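Local coordinates for protein Non-reducing end alpha-L-arabinofuranosidase BoGH43B (Bacteroides ovatus, PDB 5JOZ) that removes terminal non-reducing alpha-L-arabinofuranosyl residues from the side branches of xyloglucan, converting S units to X units, at residues R392-T404 with V411-V423. Numbering follows the deposited sequence.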
loop_
_atom_site.group_PDB
_atom_site.type_symbol
_atom_site.label_atom_id
_atom_site.label_comp_id
_atom_site.label_asym_id
_atom_site.label_seq_id
_atom_site.Cartn_x
_atom_site.Cartn_y
_atom_site.Cartn_z
ATOM N N ARG A 392 -12.316 -5.656 -3.770
ATOM C CA ARG A 392 -11.484 -5.596 -4.960
ATOM C C ARG A 392 -10.144 -6.207 -4.660
ATOM O O ARG A 392 -9.535 -5.864 -3.660
ATOM C CB ARG A 392 -11.274 -4.150 -5.407
ATOM C CG ARG A 392 -10.113 -3.917 -6.389
ATOM C CD ARG A 392 -10.067 -2.435 -6.715
ATOM N NE ARG A 392 -8.970 -2.075 -7.607
ATOM C CZ ARG A 392 -8.977 -2.229 -8.930
ATOM N NH1 ARG A 392 -10.042 -2.730 -9.572
ATOM N NH2 ARG A 392 -7.906 -1.859 -9.625
ATOM N N ALA A 393 -9.696 -7.099 -5.546
ATOM C CA ALA A 393 -8.292 -7.497 -5.631
ATOM C C ALA A 393 -7.631 -6.770 -6.803
ATOM O O ALA A 393 -6.591 -6.128 -6.647
ATOM C CB ALA A 393 -8.189 -8.997 -5.786
ATOM N N ASP A 394 -8.243 -6.861 -7.975
ATOM C CA ASP A 394 -7.799 -6.102 -9.153
ATOM C C ASP A 394 -8.989 -5.942 -10.122
ATOM O O ASP A 394 -10.122 -6.247 -9.752
ATOM C CB ASP A 394 -6.545 -6.754 -9.796
ATOM C CG ASP A 394 -6.781 -8.196 -10.262
ATOM O OD1 ASP A 394 -7.849 -8.480 -10.821
ATOM O OD2 ASP A 394 -5.886 -9.054 -10.083
ATOM N N ASP A 395 -8.734 -5.480 -11.343
ATOM C CA ASP A 395 -9.804 -5.240 -12.333
ATOM C C ASP A 395 -10.546 -6.501 -12.790
ATOM O O ASP A 395 -11.669 -6.407 -13.260
ATOM C CB ASP A 395 -9.246 -4.507 -13.573
ATOM C CG ASP A 395 -8.768 -3.086 -13.264
ATOM O OD1 ASP A 395 -9.116 -2.557 -12.185
ATOM O OD2 ASP A 395 -8.050 -2.488 -14.107
ATOM N N LYS A 396 -9.901 -7.657 -12.673
ATOM C CA LYS A 396 -10.457 -8.941 -13.101
ATOM C C LYS A 396 -10.945 -9.806 -11.940
ATOM O O LYS A 396 -11.508 -10.866 -12.180
ATOM C CB LYS A 396 -9.390 -9.729 -13.905
ATOM C CG LYS A 396 -8.932 -9.030 -15.185
ATOM C CD LYS A 396 -7.756 -9.720 -15.858
ATOM C CE LYS A 396 -7.343 -8.944 -17.107
ATOM N NZ LYS A 396 -6.085 -9.444 -17.738
ATOM N N ASN A 397 -10.711 -9.389 -10.693
ATOM C CA ASN A 397 -11.023 -10.220 -9.528
ATOM C C ASN A 397 -11.583 -9.372 -8.388
ATOM O O ASN A 397 -10.863 -8.607 -7.743
ATOM C CB ASN A 397 -9.779 -10.990 -9.089
ATOM C CG ASN A 397 -9.391 -12.093 -10.078
ATOM O OD1 ASN A 397 -9.870 -13.232 -9.997
ATOM N ND2 ASN A 397 -8.509 -11.761 -11.008
ATOM N N HIS A 398 -12.882 -9.509 -8.159
ATOM C CA HIS A 398 -13.594 -8.669 -7.205
ATOM C C HIS A 398 -14.984 -9.205 -6.937
ATOM O O HIS A 398 -15.627 -9.737 -7.850
ATOM C CB HIS A 398 -13.722 -7.231 -7.738
ATOM C CG HIS A 398 -14.364 -7.137 -9.091
ATOM N ND1 HIS A 398 -15.719 -6.946 -9.259
ATOM C CD2 HIS A 398 -13.839 -7.210 -10.339
ATOM C CE1 HIS A 398 -16.005 -6.901 -10.548
ATOM N NE2 HIS A 398 -14.880 -7.051 -11.226
ATOM N N TYR A 399 -15.452 -9.036 -5.701
ATOM C CA TYR A 399 -16.803 -9.447 -5.300
ATOM C C TYR A 399 -17.650 -8.208 -5.113
ATOM O O TYR A 399 -17.269 -7.322 -4.362
ATOM C CB TYR A 399 -16.765 -10.223 -3.991
ATOM C CG TYR A 399 -15.843 -11.433 -3.987
ATOM C CD1 TYR A 399 -15.847 -12.351 -5.042
ATOM C CD2 TYR A 399 -14.985 -11.675 -2.909
ATOM C CE1 TYR A 399 -15.024 -13.461 -5.030
ATOM C CE2 TYR A 399 -14.154 -12.790 -2.886
ATOM C CZ TYR A 399 -14.180 -13.683 -3.943
ATOM O OH TYR A 399 -13.370 -14.795 -3.921
ATOM N N ASP A 400 -18.811 -8.164 -5.765
ATOM C CA ASP A 400 -19.642 -6.967 -5.819
ATOM C C ASP A 400 -20.956 -7.146 -5.068
ATOM O O ASP A 400 -21.817 -7.907 -5.504
ATOM C CB ASP A 400 -19.958 -6.636 -7.282
ATOM C CG ASP A 400 -18.736 -6.249 -8.089
ATOM O OD1 ASP A 400 -17.650 -6.009 -7.512
ATOM O OD2 ASP A 400 -18.866 -6.180 -9.331
ATOM N N LEU A 401 -21.125 -6.421 -3.968
ATOM C CA LEU A 401 -22.384 -6.437 -3.229
ATOM C C LEU A 401 -23.167 -5.177 -3.609
ATOM O O LEU A 401 -22.993 -4.120 -2.990
ATOM C CB LEU A 401 -22.135 -6.532 -1.725
ATOM C CG LEU A 401 -23.367 -6.429 -0.823
ATOM C CD1 LEU A 401 -24.367 -7.521 -1.146
ATOM C CD2 LEU A 401 -22.956 -6.469 0.636
ATOM N N LEU A 402 -24.026 -5.301 -4.627
ATOM C CA LEU A 402 -24.658 -4.142 -5.271
ATOM C C LEU A 402 -26.176 -4.142 -5.235
ATOM O O LEU A 402 -26.807 -5.195 -5.192
ATOM C CB LEU A 402 -24.219 -4.057 -6.729
ATOM C CG LEU A 402 -22.711 -4.141 -6.988
ATOM C CD1 LEU A 402 -22.420 -4.161 -8.482
ATOM C CD2 LEU A 402 -21.966 -3.001 -6.312
ATOM N N ILE A 403 -26.734 -2.930 -5.260
ATOM C CA ILE A 403 -28.141 -2.680 -5.479
ATOM C C ILE A 403 -28.299 -2.377 -6.954
ATOM O O ILE A 403 -27.580 -1.519 -7.486
ATOM C CB ILE A 403 -28.645 -1.448 -4.699
ATOM C CG1 ILE A 403 -28.460 -1.657 -3.203
ATOM C CG2 ILE A 403 -30.119 -1.154 -5.033
ATOM C CD1 ILE A 403 -28.650 -0.402 -2.393
ATOM N N THR A 404 -29.250 -3.061 -7.592
ATOM C CA THR A 404 -29.549 -2.900 -9.027
ATOM C C THR A 404 -31.040 -3.214 -9.286
ATOM O O THR A 404 -31.815 -3.387 -8.329
ATOM C CB THR A 404 -28.623 -3.800 -9.886
ATOM O OG1 THR A 404 -28.846 -3.559 -11.280
ATOM C CG2 THR A 404 -28.846 -5.267 -9.594
ATOM N N VAL A 411 -33.254 -4.947 -6.402
ATOM C CA VAL A 411 -32.669 -6.118 -5.742
ATOM C C VAL A 411 -31.304 -5.815 -5.128
ATOM O O VAL A 411 -30.621 -4.870 -5.534
ATOM C CB VAL A 411 -32.504 -7.304 -6.727
ATOM C CG1 VAL A 411 -33.830 -7.649 -7.393
ATOM C CG2 VAL A 411 -31.451 -7.015 -7.798
ATOM N N ALA A 412 -30.919 -6.644 -4.164
ATOM C CA ALA A 412 -29.551 -6.697 -3.671
ATOM C C ALA A 412 -28.885 -7.890 -4.339
ATOM O O ALA A 412 -29.481 -8.961 -4.421
ATOM C CB ALA A 412 -29.534 -6.848 -2.168
ATOM N N MET A 413 -27.661 -7.695 -4.820
ATOM C CA MET A 413 -26.952 -8.679 -5.620
ATOM C C MET A 413 -25.531 -8.866 -5.079
ATOM O O MET A 413 -24.818 -7.889 -4.894
ATOM C CB MET A 413 -26.903 -8.214 -7.086
ATOM C CG MET A 413 -26.072 -9.088 -8.023
ATOM S SD MET A 413 -26.167 -8.650 -9.776
ATOM C CE MET A 413 -25.457 -7.004 -9.767
ATOM N N ILE A 414 -25.145 -10.120 -4.827
ATOM C CA ILE A 414 -23.729 -10.502 -4.685
ATOM C C ILE A 414 -23.324 -11.101 -6.021
ATOM O O ILE A 414 -23.968 -12.017 -6.503
ATOM C CB ILE A 414 -23.426 -11.471 -3.492
ATOM C CG1 ILE A 414 -21.931 -11.825 -3.432
ATOM C CG2 ILE A 414 -24.223 -12.771 -3.550
ATOM C CD1 ILE A 414 -21.005 -10.632 -3.344
ATOM N N ARG A 415 -22.281 -10.551 -6.635
ATOM C CA ARG A 415 -21.833 -10.997 -7.941
ATOM C C ARG A 415 -20.327 -11.194 -7.916
ATOM O O ARG A 415 -19.573 -10.253 -7.669
ATOM C CB ARG A 415 -22.227 -9.983 -9.010
ATOM C CG ARG A 415 -22.001 -10.456 -10.444
ATOM C CD ARG A 415 -22.343 -9.343 -11.423
ATOM N NE ARG A 415 -21.484 -8.177 -11.211
ATOM C CZ ARG A 415 -21.706 -6.950 -11.688
ATOM N NH1 ARG A 415 -22.782 -6.666 -12.426
ATOM N NH2 ARG A 415 -20.840 -5.987 -11.405
ATOM N N LYS A 416 -19.904 -12.419 -8.205
ATOM C CA LYS A 416 -18.517 -12.826 -8.076
ATOM C C LYS A 416 -17.861 -12.852 -9.453
ATOM O O LYS A 416 -18.266 -13.618 -10.310
ATOM C CB LYS A 416 -18.447 -14.203 -7.407
ATOM C CG LYS A 416 -19.273 -14.320 -6.130
ATOM C CD LYS A 416 -19.209 -15.715 -5.538
ATOM C CE LYS A 416 -20.345 -15.948 -4.552
ATOM N NZ LYS A 416 -20.395 -17.357 -4.065
ATOM N N THR A 417 -16.858 -11.995 -9.650
ATOM C CA THR A 417 -16.083 -11.921 -10.883
ATOM C C THR A 417 -14.677 -12.446 -10.620
ATOM O O THR A 417 -14.006 -11.956 -9.714
ATOM C CB THR A 417 -15.981 -10.466 -11.365
ATOM O OG1 THR A 417 -17.279 -10.002 -11.746
ATOM C CG2 THR A 417 -15.023 -10.326 -12.551
ATOM N N LEU A 418 -14.247 -13.431 -11.413
ATOM C CA LEU A 418 -12.919 -14.048 -11.291
ATOM C C LEU A 418 -12.382 -14.376 -12.663
ATOM O O LEU A 418 -13.126 -14.848 -13.528
ATOM C CB LEU A 418 -12.977 -15.339 -10.476
ATOM C CG LEU A 418 -13.414 -15.234 -9.012
ATOM C CD1 LEU A 418 -13.670 -16.620 -8.434
ATOM C CD2 LEU A 418 -12.379 -14.488 -8.189
ATOM N N LYS A 419 -11.089 -14.131 -12.862
ATOM C CA LYS A 419 -10.462 -14.274 -14.177
ATOM C C LYS A 419 -11.256 -13.525 -15.260
ATOM O O LYS A 419 -11.401 -14.003 -16.389
ATOM C CB LYS A 419 -10.281 -15.761 -14.531
ATOM C CG LYS A 419 -9.337 -16.514 -13.601
ATOM C CD LYS A 419 -7.906 -15.982 -13.694
ATOM C CE LYS A 419 -6.856 -17.090 -13.747
ATOM N NZ LYS A 419 -6.754 -17.845 -12.470
ATOM N N ASP A 420 -11.767 -12.350 -14.879
ATOM C CA ASP A 420 -12.544 -11.458 -15.749
ATOM C C ASP A 420 -13.874 -12.051 -16.280
ATOM O O ASP A 420 -14.406 -11.570 -17.276
ATOM C CB ASP A 420 -11.651 -10.974 -16.908
ATOM C CG ASP A 420 -12.018 -9.585 -17.405
ATOM O OD1 ASP A 420 -12.263 -8.681 -16.577
ATOM O OD2 ASP A 420 -12.037 -9.389 -18.637
ATOM N N LYS A 421 -14.409 -13.068 -15.597
ATOM C CA LYS A 421 -15.689 -13.689 -15.937
ATOM C C LYS A 421 -16.550 -13.702 -14.692
ATOM O O LYS A 421 -16.054 -13.972 -13.598
ATOM C CB LYS A 421 -15.497 -15.131 -16.428
ATOM N N VAL A 422 -17.842 -13.438 -14.859
ATOM C CA VAL A 422 -18.810 -13.569 -13.770
ATOM C C VAL A 422 -19.084 -15.064 -13.516
ATOM O O VAL A 422 -19.510 -15.764 -14.424
ATOM C CB VAL A 422 -20.115 -12.807 -14.109
ATOM C CG1 VAL A 422 -21.211 -13.064 -13.070
ATOM C CG2 VAL A 422 -19.830 -11.316 -14.239
ATOM N N VAL A 423 -18.845 -15.538 -12.290
ATOM C CA VAL A 423 -18.978 -16.978 -11.938
ATOM C C VAL A 423 -20.172 -17.338 -11.048
ATOM O O VAL A 423 -20.574 -18.498 -11.022
ATOM C CB VAL A 423 -17.687 -17.573 -11.280
ATOM C CG1 VAL A 423 -16.506 -17.516 -12.238
ATOM C CG2 VAL A 423 -17.332 -16.885 -9.966
HETATM O O HOH W 1 -18.561 -8.971 -9.885
#
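D400 and R415 face each other as a hydrogen-bonded antiparallel pair, and their side chains join as well: R415 NH2 lies 2.9 Å from D400 OD2, a salt bridge that uses the anti lone pair of that oxygen. The carboxylate and guanidinium planes stand 66° apart, yet OD2 stays near the guanidinium plane, at its edge. A bend at chi3 in R415 turns the guanidinium back toward the aspartate, and L402 CD1 packs over one of its faces. The other carboxylate oxygen, D400 OD1, accepts from H398 ND1 at 2.8 Å on its syn side but well out of the carboxylate plane, so both oxygens have partners and the imidazole is held in its rotation. T417 CB sits over one face of the H398 ring, offset toward the rim, 3.8 Å from the centroid and 21° off the normal, a CH-pi contact. A water bonds to R415 O, and more weakly to D400 OD2 and R415 NE.

Farther along this face, T404 CG2 touches V411 CG2 at 3.6 Å, and M413 CE reaches the same T404 methyl. On the reverse face, Y399, L401, I403, A412 and I414 are buried. Paired backbone bonds set the register from H398–T417 to T404–V411. Beyond them D420 N reaches K396 O, and K419 N meets N397 OD1 from above the amide plane, at 3.2 Å. E386 gives R415 NH2 a second carboxylate.

Strands 397-404 and 411-418, at 157° to one another, are the arms of an antiparallel hairpin, and a type I' turn (L418–K421) leads on to the next strand. The face bearing Y399, L401, A412 and I414 packs on strands 446-453 and 456-464 of the second sheet, as in the concanavalin A-like beta-sandwich that forms the C-terminal domain of this GH43 enzyme.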